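Local coordinates for protein interleukin-1beta (Gallus gallus, PDB 2WRY) that probably acts as a secreted pro-inflammatory cytokine that binds the interleukin-1 receptor, the chain being its beta-trefoil cytokine domain, at residues G63-A68 / R112-T117; T120-S125 / I154-L159; W131-S136 / V143-Q148. All coordinates share one frame; numbering follows the deposited sequence.

Interaction 1 (G63-A68 / R112-T117); sequences GQMPVA and RLDSPT
D114 OD1 is gripped twice: R112 NE donates to it at 2.9 Å, and T121 of the next strand, 120-125, hydrogen-bonds to it through its hydroxyl. The arginine bond is nearly straight at 174°; it lies in the guanidinium plane and meets the syn side of the carboxylate. That salt bridge fixes the far end of the extended R112 side chain, and M65 from 63-68 lies beside it, pointing the same way. The touch is M65 CE on R112 CD at 3.8 Å. The bend at M65 chi3 (82°) is what turns CE toward that methylene, while SD comes to 4.1 Å from D114 OD2. Nearer the backbones, V67 CG1 packs on R112 CB.

One backbone bond spans the two segments, from R112 N to M65 O at 2.9 Å, where the chain coming out of the loop joins strand 66-71. Further back in that loop, L113 CD2 sits against G63 O, and the glycine has no CB to crowd it. F12 receives the R112 guanidinium in a cation-pi contact, and F123 also touches the arginine side chain. The carboxylate of D114 probably offsets much of the R112 charge, and the F12 ring is likely to add a weaker cation-pi attraction; the methionine meets mainly the aliphatic part of the arginine.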
loop_
_atom_site.group_PDB
_atom_site.type_symbol
_atom_site.label_atom_id
_atom_site.label_comp_id
_atom_site.label_asym_id
_atom_site.label_seq_id
_atom_site.Cartn_x
_atom_site.Cartn_y
_atom_site.Cartn_z
ATOM N N GLY A 63 11.907 -5.557 -6.793
ATOM C CA GLY A 63 12.657 -6.267 -5.750
ATOM C C GLY A 63 11.765 -7.221 -4.972
ATOM O O GLY A 63 10.891 -6.795 -4.195
ATOM N N GLN A 64 12.006 -8.518 -5.161
ATOM C CA GLN A 64 11.080 -9.554 -4.694
ATOM C C GLN A 64 10.866 -9.725 -3.180
ATOM O O GLN A 64 11.722 -10.229 -2.454
ATOM C CB GLN A 64 11.331 -10.885 -5.397
ATOM C CG GLN A 64 10.761 -10.901 -6.806
ATOM C CD GLN A 64 9.926 -12.135 -7.078
ATOM O OE1 GLN A 64 8.828 -12.048 -7.640
ATOM N NE2 GLN A 64 10.437 -13.293 -6.670
ATOM N N MET A 65 9.713 -9.237 -2.748
ATOM C CA MET A 65 8.974 -9.661 -1.570
ATOM C C MET A 65 7.587 -9.225 -2.017
ATOM O O MET A 65 7.172 -8.105 -1.740
ATOM C CB MET A 65 9.320 -8.849 -0.325
ATOM C CG MET A 65 10.316 -9.455 0.639
ATOM S SD MET A 65 10.426 -8.386 2.104
ATOM C CE MET A 65 8.990 -8.931 3.036
ATOM N N PRO A 66 6.874 -10.106 -2.734
ATOM C CA PRO A 66 5.562 -9.712 -3.237
ATOM C C PRO A 66 4.539 -9.810 -2.103
ATOM O O PRO A 66 4.539 -10.809 -1.363
ATOM C CB PRO A 66 5.279 -10.736 -4.345
ATOM C CG PRO A 66 6.141 -11.961 -4.007
ATOM C CD PRO A 66 7.233 -11.499 -3.057
ATOM N N VAL A 67 3.727 -8.769 -1.939
ATOM C CA VAL A 67 2.765 -8.704 -0.838
ATOM C C VAL A 67 1.420 -8.180 -1.313
ATOM O O VAL A 67 1.346 -7.485 -2.334
ATOM C CB VAL A 67 3.255 -7.778 0.325
ATOM C CG1 VAL A 67 4.552 -8.284 0.928
ATOM C CG2 VAL A 67 3.432 -6.295 -0.146
ATOM N N ALA A 68 0.350 -8.515 -0.570
ATOM C CA ALA A 68 -0.919 -7.791 -0.716
ATOM C C ALA A 68 -1.079 -6.967 0.556
ATOM O O ALA A 68 -0.625 -7.396 1.628
ATOM C CB ALA A 68 -2.101 -8.733 -0.894
ATOM N N ARG A 112 7.325 -5.182 -1.853
ATOM C CA ARG A 112 7.788 -4.492 -0.669
ATOM C C ARG A 112 9.298 -4.343 -0.811
ATOM O O ARG A 112 10.017 -5.350 -0.889
ATOM C CB ARG A 112 7.487 -5.329 0.565
ATOM C CG ARG A 112 8.042 -4.682 1.808
ATOM C CD ARG A 112 7.597 -5.366 3.098
ATOM N NE ARG A 112 8.399 -4.871 4.224
ATOM C CZ ARG A 112 8.095 -5.072 5.507
ATOM N NH1 ARG A 112 6.991 -5.746 5.845
ATOM N NH2 ARG A 112 8.890 -4.587 6.461
ATOM N N LEU A 113 9.765 -3.098 -0.861
ATOM C CA LEU A 113 11.189 -2.837 -1.095
ATOM C C LEU A 113 11.765 -2.237 0.171
ATOM O O LEU A 113 11.569 -1.056 0.450
ATOM C CB LEU A 113 11.361 -1.896 -2.298
ATOM C CG LEU A 113 10.647 -2.338 -3.583
ATOM C CD1 LEU A 113 10.682 -1.215 -4.593
ATOM C CD2 LEU A 113 11.336 -3.547 -4.139
ATOM N N ASP A 114 12.452 -3.063 0.952
ATOM C CA ASP A 114 13.027 -2.589 2.198
ATOM C C ASP A 114 14.459 -2.097 2.023
ATOM O O ASP A 114 15.240 -2.670 1.238
ATOM C CB ASP A 114 13.051 -3.704 3.226
ATOM C CG ASP A 114 11.669 -4.042 3.777
ATOM O OD1 ASP A 114 10.723 -3.211 3.696
ATOM O OD2 ASP A 114 11.548 -5.159 4.333
ATOM N N SER A 115 14.784 -1.046 2.764
ATOM C CA SER A 115 16.141 -0.527 2.858
ATOM C C SER A 115 16.534 -0.885 4.281
ATOM O O SER A 115 16.263 -0.115 5.217
ATOM C CB SER A 115 16.148 0.975 2.610
ATOM O OG SER A 115 15.853 1.243 1.232
ATOM N N PRO A 116 17.127 -2.073 4.454
ATOM C CA PRO A 116 17.225 -2.685 5.786
ATOM C C PRO A 116 18.048 -1.839 6.746
ATOM O O PRO A 116 17.693 -1.722 7.930
ATOM C CB PRO A 116 17.917 -4.032 5.512
ATOM C CG PRO A 116 17.750 -4.264 4.044
ATOM C CD PRO A 116 17.782 -2.903 3.427
ATOM N N THR A 117 19.125 -1.244 6.231
ATOM C CA THR A 117 19.972 -0.364 7.026
ATOM C C THR A 117 19.195 0.809 7.623
ATOM O O THR A 117 19.368 1.112 8.799
ATOM C CB THR A 117 21.189 0.128 6.210
ATOM O OG1 THR A 117 21.968 -1.009 5.818
ATOM C CG2 THR A 117 22.070 1.042 7.054
#

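Interaction 2 (T120-S125 / I154-L159); sequences TTRFES and IATYKL
F123 reaches toward L159 tip to tip, its CZ 4.0 Å from L159 CD1, while Y157 comes to the edge of the same phenylalanine ring with CD2. One face of F123 is covered from within its own strand by T121 CG2, 3.7 Å above the plane and toward the rim. With chi1 at -58°, T121 has CG2 anti to the backbone N and OG1 anti to the carbonyl carbon; the two branches thus part, the methyl to the ring and the hydroxyl to D114 and a water.

That water donates to T121 OG1 at 2.8 Å and accepts from L159 N, tying the segments where direct backbone pairing has given out. A second water accepts from F123 N and lies 2.8 Å from A155 O, to which it probably donates. Between them, T121 and Y157 form a single antiparallel hydrogen-bonded pair: T121 N to Y157 O and Y157 N to T121 O are both 2.9 Å. Outward from this bridge, the T156 methyl packs on T120 CB at 3.6 Å, and the T120 methyl meets K158 CE. R122 lays CG against A155 O at 3.3 Å.

The short strand segments 120-125 and 157-159 run at 113° to each other, far from a flat antiparallel ladder, which fits one bridge with a water on each flank. Y157 and L159 also touch I14 of strand 4-16, so the last strand closes against the first, as expected of the beta-trefoil fold of the interleukin-1 family.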
loop_
_atom_site.group_PDB
_atom_site.type_symbol
_atom_site.label_atom_id
_atom_site.label_comp_id
_atom_site.label_asym_id
_atom_site.label_seq_id
_atom_site.Cartn_x
_atom_site.Cartn_y
_atom_site.Cartn_z
ATOM N N THR A 120 13.491 1.673 6.276
ATOM C CA THR A 120 12.393 2.283 5.486
ATOM C C THR A 120 11.938 1.331 4.389
ATOM O O THR A 120 12.622 0.356 4.067
ATOM C CB THR A 120 12.822 3.608 4.834
ATOM O OG1 THR A 120 13.997 3.397 4.028
ATOM C CG2 THR A 120 13.140 4.669 5.914
ATOM N N THR A 121 10.780 1.630 3.794
ATOM C CA THR A 121 10.176 0.723 2.837
ATOM C C THR A 121 9.484 1.535 1.744
ATOM O O THR A 121 8.910 2.590 2.039
ATOM C CB THR A 121 9.081 -0.128 3.567
ATOM O OG1 THR A 121 9.679 -0.849 4.658
ATOM C CG2 THR A 121 8.341 -1.098 2.618
ATOM N N ARG A 122 9.537 1.037 0.502
ATOM C CA ARG A 122 8.689 1.552 -0.586
ATOM C C ARG A 122 7.847 0.375 -1.073
ATOM O O ARG A 122 8.211 -0.806 -0.866
ATOM C CB ARG A 122 9.521 2.169 -1.718
ATOM C CG ARG A 122 10.462 3.238 -1.235
ATOM C CD ARG A 122 10.939 4.145 -2.347
ATOM N NE ARG A 122 11.647 3.430 -3.390
ATOM C CZ ARG A 122 12.017 3.962 -4.572
ATOM N NH1 ARG A 122 11.797 5.236 -4.860
ATOM N NH2 ARG A 122 12.621 3.201 -5.447
ATOM N N PHE A 123 6.727 0.700 -1.707
ATOM C CA PHE A 123 5.838 -0.331 -2.263
ATOM C C PHE A 123 5.599 -0.074 -3.732
ATOM O O PHE A 123 4.984 0.937 -4.078
ATOM C CB PHE A 123 4.484 -0.329 -1.528
ATOM C CG PHE A 123 4.568 -0.771 -0.107
ATOM C CD1 PHE A 123 4.636 -2.116 0.211
ATOM C CD2 PHE A 123 4.508 0.168 0.902
ATOM C CE1 PHE A 123 4.704 -2.526 1.539
ATOM C CE2 PHE A 123 4.584 -0.221 2.253
ATOM C CZ PHE A 123 4.661 -1.570 2.570
ATOM N N GLU A 124 6.100 -0.974 -4.573
ATOM C CA GLU A 124 5.955 -0.839 -6.024
ATOM C C GLU A 124 4.846 -1.747 -6.529
ATOM O O GLU A 124 4.827 -2.930 -6.192
ATOM C CB GLU A 124 7.266 -1.207 -6.720
ATOM C CG GLU A 124 7.206 -0.986 -8.250
ATOM C CD GLU A 124 8.526 -1.280 -8.939
ATOM O OE1 GLU A 124 9.484 -1.748 -8.264
ATOM O OE2 GLU A 124 8.605 -1.055 -10.173
ATOM N N SER A 125 3.941 -1.200 -7.325
ATOM C CA SER A 125 2.890 -2.041 -7.935
ATOM C C SER A 125 3.457 -3.121 -8.846
ATOM O O SER A 125 4.294 -2.832 -9.707
ATOM C CB SER A 125 1.919 -1.163 -8.733
ATOM O OG SER A 125 0.971 -1.976 -9.387
ATOM N N ILE A 154 5.595 11.724 -1.073
ATOM C CA ILE A 154 6.394 10.860 -0.209
ATOM C C ILE A 154 6.046 9.426 -0.603
ATOM O O ILE A 154 4.874 9.046 -0.593
ATOM C CB ILE A 154 6.082 11.105 1.268
ATOM C CG1 ILE A 154 6.567 12.509 1.671
ATOM C CG2 ILE A 154 6.720 10.024 2.129
ATOM C CD1 ILE A 154 5.908 13.002 2.911
ATOM N N ALA A 155 7.058 8.633 -0.936
ATOM C CA ALA A 155 6.832 7.231 -1.310
ATOM C C ALA A 155 7.647 6.296 -0.395
ATOM O O ALA A 155 7.835 5.136 -0.710
ATOM C CB ALA A 155 7.160 6.979 -2.804
ATOM N N THR A 156 8.072 6.831 0.745
ATOM C CA THR A 156 8.943 6.139 1.697
ATOM C C THR A 156 8.224 6.076 3.042
ATOM O O THR A 156 7.704 7.112 3.527
ATOM C CB THR A 156 10.302 6.897 1.875
ATOM O OG1 THR A 156 10.955 7.044 0.597
ATOM C CG2 THR A 156 11.228 6.133 2.833
ATOM N N TYR A 157 8.236 4.874 3.626
ATOM C CA TYR A 157 7.462 4.555 4.848
ATOM C C TYR A 157 8.332 3.904 5.891
ATOM O O TYR A 157 9.392 3.346 5.602
ATOM C CB TYR A 157 6.270 3.610 4.505
ATOM C CG TYR A 157 5.367 4.210 3.463
ATOM C CD1 TYR A 157 4.331 5.114 3.813
ATOM C CD2 TYR A 157 5.610 3.969 2.116
ATOM C CE1 TYR A 157 3.544 5.744 2.823
ATOM C CE2 TYR A 157 4.840 4.590 1.129
ATOM C CZ TYR A 157 3.828 5.469 1.474
ATOM O OH TYR A 157 3.075 6.039 0.463
ATOM N N LYS A 158 7.846 3.961 7.117
ATOM C CA LYS A 158 8.449 3.176 8.177
ATOM C C LYS A 158 7.372 2.269 8.733
ATOM O O LYS A 158 6.348 2.756 9.193
ATOM C CB LYS A 158 9.006 4.095 9.249
ATOM C CG LYS A 158 10.261 4.818 8.788
ATOM C CD LYS A 158 11.075 5.377 9.946
ATOM C CE LYS A 158 12.513 5.552 9.490
ATOM N NZ LYS A 158 13.466 5.859 10.602
ATOM N N LEU A 159 7.619 0.964 8.670
ATOM C CA LEU A 159 6.699 -0.047 9.177
ATOM C C LEU A 159 7.180 -0.561 10.527
ATOM O O LEU A 159 8.392 -0.659 10.790
ATOM C CB LEU A 159 6.625 -1.221 8.205
ATOM C CG LEU A 159 6.022 -1.072 6.816
ATOM C CD1 LEU A 159 6.376 -2.330 6.047
ATOM C CD2 LEU A 159 4.529 -0.913 6.881
HETATM O O HOH W 1 9.905 -0.085 7.322
HETATM O O HOH W 2 6.151 3.413 -2.062
#

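Interaction 3 (W131-S136 / V143-Q148); sequences WFICTS and VGITNQ
W131 has more of its surface buried here than any other residue of the contact, at one end of a two-stranded antiparallel hairpin in the beta-trefoil. N147 lies beside it, pointing the same way, and its amide stacks on the indole with the planes 28° apart. N147 CB makes a CH-pi contact, 3.8 Å from the centroid of the five-membered ring and over its face, and ND2 comes to 3.3 Å from W131 CZ2. N147 chi1 of 55° puts CG between the backbone N and the carbonyl carbon, over the same face of the indole, at the CE2-CZ2 rim. I145 O meets the rim of the indole in its plane, while I145 CG1 packs on W131 CE3 at 3.9 Å. An alanine in place of W131 would probably leave the N147 amide without its stacking surface and open a gap beside I145, whose CG1 and CD1 both rest on CE3.

T146, the next most buried, lies on the sheet face it shares with F132 and C134. Its CG2 touches C134 SG at 3.6 Å. I133 and I145 are a non-hydrogen-bonded pair on the other face, where I133 CG2 also meets V143 CG1. Four backbone bonds, two each for the F132-T146 and C134-G144 pairs, hold the strands; C134 N approaches G144 O from well above the carbonyl plane, at 2.8 Å. P87 of strand 86-93 touches both W131 and I145, and F132 takes part in a cation-pi contact with R122. Strand 144-146 ends in an ST turn: T146 OG1, anti to its own backbone N (chi1 -178°), accepts from Q148 N at 2.9 Å.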
loop_
_atom_site.group_PDB
_atom_site.type_symbol
_atom_site.label_atom_id
_atom_site.label_comp_id
_atom_site.label_asym_id
_atom_site.label_seq_id
_atom_site.Cartn_x
_atom_site.Cartn_y
_atom_site.Cartn_z
ATOM N N TRP A 131 5.389 2.237 -10.681
ATOM C CA TRP A 131 4.440 3.008 -9.867
ATOM C C TRP A 131 4.495 2.582 -8.411
ATOM O O TRP A 131 4.556 1.383 -8.099
ATOM C CB TRP A 131 3.013 2.869 -10.419
ATOM C CG TRP A 131 2.915 3.572 -11.743
ATOM C CD1 TRP A 131 3.437 3.157 -12.951
ATOM C CD2 TRP A 131 2.250 4.811 -11.994
ATOM N NE1 TRP A 131 3.151 4.089 -13.933
ATOM C CE2 TRP A 131 2.419 5.109 -13.365
ATOM C CE3 TRP A 131 1.534 5.699 -11.190
ATOM C CZ2 TRP A 131 1.904 6.272 -13.938
ATOM C CZ3 TRP A 131 1.051 6.850 -11.733
ATOM C CH2 TRP A 131 1.214 7.126 -13.120
ATOM N N PHE A 132 4.524 3.587 -7.554
ATOM C CA PHE A 132 4.738 3.398 -6.128
ATOM C C PHE A 132 3.668 4.059 -5.299
ATOM O O PHE A 132 3.159 5.134 -5.649
ATOM C CB PHE A 132 6.092 4.007 -5.708
ATOM C CG PHE A 132 7.294 3.348 -6.326
ATOM C CD1 PHE A 132 8.094 2.493 -5.591
ATOM C CD2 PHE A 132 7.655 3.619 -7.651
ATOM C CE1 PHE A 132 9.218 1.876 -6.176
ATOM C CE2 PHE A 132 8.796 3.020 -8.217
ATOM C CZ PHE A 132 9.575 2.170 -7.473
ATOM N N ILE A 133 3.323 3.420 -4.179
ATOM C CA ILE A 133 2.330 4.006 -3.279
ATOM C C ILE A 133 2.891 5.293 -2.676
ATOM O O ILE A 133 4.032 5.315 -2.173
ATOM C CB ILE A 133 1.920 3.045 -2.137
ATOM C CG1 ILE A 133 1.334 1.742 -2.707
ATOM C CG2 ILE A 133 0.950 3.778 -1.181
ATOM C CD1 ILE A 133 0.931 0.754 -1.644
ATOM N N CYS A 134 2.124 6.366 -2.754
ATOM C CA CYS A 134 2.629 7.654 -2.275
ATOM C C CYS A 134 1.612 8.475 -1.511
ATOM O O CYS A 134 0.402 8.305 -1.643
ATOM C CB CYS A 134 3.185 8.500 -3.433
ATOM S SG CYS A 134 1.903 8.982 -4.614
ATOM N N THR A 135 2.132 9.373 -0.688
ATOM C CA THR A 135 1.296 10.361 -0.022
ATOM C C THR A 135 1.666 11.756 -0.507
ATOM O O THR A 135 2.754 11.990 -1.051
ATOM C CB THR A 135 1.458 10.297 1.520
ATOM O OG1 THR A 135 2.786 10.693 1.882
ATOM C CG2 THR A 135 1.146 8.874 2.017
ATOM N N SER A 136 0.755 12.686 -0.293
ATOM C CA SER A 136 1.009 14.062 -0.628
ATOM C C SER A 136 1.939 14.656 0.415
ATOM O O SER A 136 2.023 14.162 1.531
ATOM C CB SER A 136 -0.322 14.800 -0.589
ATOM O OG SER A 136 -0.147 16.172 -0.836
ATOM N N VAL A 143 -4.193 8.940 -0.412
ATOM C CA VAL A 143 -3.047 8.083 -0.742
ATOM C C VAL A 143 -3.254 7.630 -2.182
ATOM O O VAL A 143 -4.369 7.254 -2.578
ATOM C CB VAL A 143 -2.949 6.863 0.233
ATOM C CG1 VAL A 143 -1.730 6.011 -0.080
ATOM C CG2 VAL A 143 -2.878 7.362 1.664
ATOM N N GLY A 144 -2.186 7.669 -2.965
ATOM C CA GLY A 144 -2.250 7.298 -4.394
ATOM C C GLY A 144 -1.044 6.524 -4.861
ATOM O O GLY A 144 -0.345 5.929 -4.045
ATOM N N ILE A 145 -0.856 6.490 -6.182
ATOM C CA ILE A 145 0.357 5.934 -6.784
ATOM C C ILE A 145 0.990 6.956 -7.725
ATOM O O ILE A 145 0.321 7.872 -8.265
ATOM C CB ILE A 145 0.166 4.565 -7.525
ATOM C CG1 ILE A 145 -1.010 4.622 -8.499
ATOM C CG2 ILE A 145 0.002 3.433 -6.485
ATOM C CD1 ILE A 145 -1.116 3.398 -9.378
ATOM N N THR A 146 2.292 6.814 -7.876
ATOM C CA THR A 146 3.076 7.750 -8.685
ATOM C C THR A 146 4.206 7.026 -9.409
ATOM O O THR A 146 4.790 6.083 -8.870
ATOM C CB THR A 146 3.742 8.863 -7.803
ATOM O OG1 THR A 146 4.461 9.780 -8.642
ATOM C CG2 THR A 146 4.707 8.273 -6.767
ATOM N N ASN A 147 4.522 7.499 -10.625
ATOM C CA ASN A 147 5.733 7.023 -11.367
ATOM C C ASN A 147 6.953 7.981 -11.080
ATOM O O ASN A 147 8.006 7.891 -11.735
ATOM C CB ASN A 147 5.548 6.746 -12.832
ATOM C CG ASN A 147 4.982 7.938 -13.616
ATOM O OD1 ASN A 147 4.779 9.048 -12.983
ATOM N ND2 ASN A 147 4.715 7.751 -14.961
ATOM N N GLN A 148 6.764 8.910 -10.152
ATOM C CA GLN A 148 7.860 9.784 -9.712
ATOM C C GLN A 148 8.010 9.678 -8.157
ATOM O O GLN A 148 7.765 10.658 -7.462
ATOM C CB GLN A 148 7.585 11.234 -10.109
ATOM C CG GLN A 148 7.469 11.472 -11.638
ATOM C CD GLN A 148 7.315 12.944 -11.927
ATOM O OE1 GLN A 148 6.335 13.561 -11.544
ATOM N NE2 GLN A 148 8.307 13.517 -12.563
#

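In the fold
Interaction 1 closes before interaction 2 opens along the chain, and interaction 3 is nested inside the loop that interaction 2 closes. Strands 110-115 and 120-125, neighbours in the large curled antiparallel sheet, bring interactions 1 and 2 to centres about 9 Å apart, joined by the bond from L113 N to R122 O. Interaction 3 has its own two-stranded sheet, about 10 Å from interaction 2 and about 16 Å from interaction 1 between centres. Backbone bonds from S125 to W131 and from T135 to I154 fasten it to interaction 2, while L113 packs on F132. Together the three contacts join the large curled sheet to the separate two-stranded sheet, making one connected part of the beta-trefoil domain.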